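Methionine-R-sulfoxide reductase (Neisseria meningitidis, PDB 3MMH) reduces the R-epimer of free methionine sulfoxide back to methionine, using a GAF-type domain and cysteine chemistry. Local coordinates at residues G150-A153 against K154-E157. Numbering follows the deposited sequence.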
loop_
_atom_site.group_PDB
_atom_site.type_symbol
_atom_site.label_atom_id
_atom_site.label_comp_id
_atom_site.label_asym_id
_atom_site.label_seq_id
_atom_site.Cartn_x
_atom_site.Cartn_y
_atom_site.Cartn_z
ATOM N N GLY A 150 10.307 6.429 15.490
ATOM C CA GLY A 150 11.547 7.104 15.134
ATOM C C GLY A 150 12.673 6.158 14.842
ATOM O O GLY A 150 13.437 6.390 13.882
ATOM N N GLU A 151 12.773 5.074 15.586
ATOM C CA GLU A 151 13.795 4.069 15.262
ATOM C C GLU A 151 13.464 3.355 13.962
ATOM O O GLU A 151 14.375 3.064 13.188
ATOM C CB GLU A 151 13.872 3.053 16.412
ATOM C CG GLU A 151 14.465 3.566 17.726
ATOM C CD GLU A 151 15.829 4.220 17.530
ATOM O OE1 GLU A 151 16.676 3.638 16.850
ATOM O OE2 GLU A 151 15.971 5.380 17.959
ATOM N N LEU A 152 12.204 3.091 13.670
ATOM C CA LEU A 152 11.801 2.524 12.417
ATOM C C LEU A 152 12.199 3.465 11.248
ATOM O O LEU A 152 12.653 2.996 10.193
ATOM C CB LEU A 152 10.322 2.237 12.395
ATOM C CG LEU A 152 9.807 1.648 11.069
ATOM C CD1 LEU A 152 10.526 0.374 10.675
ATOM C CD2 LEU A 152 8.286 1.387 11.229
ATOM N N ALA A 153 11.983 4.753 11.426
ATOM C CA ALA A 153 12.371 5.731 10.419
ATOM C C ALA A 153 13.829 5.604 10.037
ATOM O O ALA A 153 14.200 5.623 8.884
ATOM C CB ALA A 153 11.980 7.177 10.778
ATOM N N LYS A 154 14.696 5.402 11.055
ATOM C CA LYS A 154 16.116 5.234 10.731
ATOM C C LYS A 154 16.432 3.915 10.007
ATOM O O LYS A 154 17.272 3.907 9.095
ATOM C CB LYS A 154 16.957 5.401 12.012
ATOM C CG LYS A 154 16.808 6.769 12.633
ATOM C CD LYS A 154 17.611 7.016 13.891
ATOM C CE LYS A 154 17.744 8.514 14.182
ATOM N NZ LYS A 154 16.508 9.157 14.743
ATOM N N ILE A 155 15.749 2.848 10.355
ATOM C CA ILE A 155 15.850 1.607 9.607
ATOM C C ILE A 155 15.485 1.810 8.151
ATOM O O ILE A 155 16.176 1.387 7.228
ATOM C CB ILE A 155 14.957 0.517 10.261
ATOM C CG1 ILE A 155 15.546 0.057 11.595
ATOM C CG2 ILE A 155 14.683 -0.660 9.333
ATOM C CD1 ILE A 155 14.534 -0.739 12.492
ATOM N N LEU A 156 14.391 2.556 7.898
ATOM C CA LEU A 156 13.907 2.798 6.561
ATOM C C LEU A 156 14.852 3.714 5.788
ATOM O O LEU A 156 15.105 3.480 4.596
ATOM C CB LEU A 156 12.502 3.311 6.574
ATOM C CG LEU A 156 11.443 2.355 7.080
ATOM C CD1 LEU A 156 10.110 3.078 7.206
ATOM C CD2 LEU A 156 11.306 1.158 6.104
ATOM N N GLU A 157 15.391 4.735 6.433
ATOM C CA GLU A 157 16.339 5.599 5.793
ATOM C C GLU A 157 17.493 4.818 5.184
ATOM O O GLU A 157 18.000 5.114 4.083
ATOM C CB GLU A 157 16.851 6.691 6.760
ATOM C CG GLU A 157 15.825 7.737 7.109
ATOM C CD GLU A 157 16.184 8.567 8.345
ATOM O OE1 GLU A 157 17.175 8.259 9.054
ATOM O OE2 GLU A 157 15.430 9.501 8.588
HETATM O O HOH W 1 13.921 9.162 13.431
#
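Lys154 folds its side chain back over the preceding turn of helix 143-165 and meets the carbonyl of Gly150 both directly and through a water. Its backbone N donates to Gly150 O at 3.2 Å, a rather bent bond with an N-H...O angle of 151°, while its CG lies alongside the same oxygen. Further out, in the conformer described, a bend at the last torsion (chi4 76°) brings the ammonium group to a water that accepts from Lys154 NZ at 2.9 Å and donates to Gly150 O at 2.8 Å. Gly150 O is then gripped by one amide and one water, but Lys154 also has a second conformer, so this exposed chain is not held rigidly. In the same conformer Glu151 OE2 stays 5.0 Å from Lys154 NZ, so any attraction between the opposite charges is probably a longer-range one.

Ala153 continues the i to i+4 pattern of the alpha helix, its O accepting from Glu157 N at 2.9 Å. The CG of Glu157 sits off the oxygen end of this carbonyl, 3.2 Å from Ala153 O, and the chain then runs extended to its carboxylate, where OE2 takes a hydrogen bond from Phe122 N. This bond links the C-terminal helix of the GAF fold to strand 115-123 of its antiparallel sheet.

Leu152 belongs to the helix-facing side. With CG anti to the backbone N (chi1 179°), it approaches Leu156 one turn on, Leu152 CG lying 4.1 Å from Leu156 CD1 as the two side chains pass at a slant. Leu156 N closes the turn on Leu152 O at 2.9 Å. Both leucines touch Thr39 of helix 32-47; Leu152 also reaches Ile22 of helix 11-27, where Ile155 packs on Glu23 and Val26.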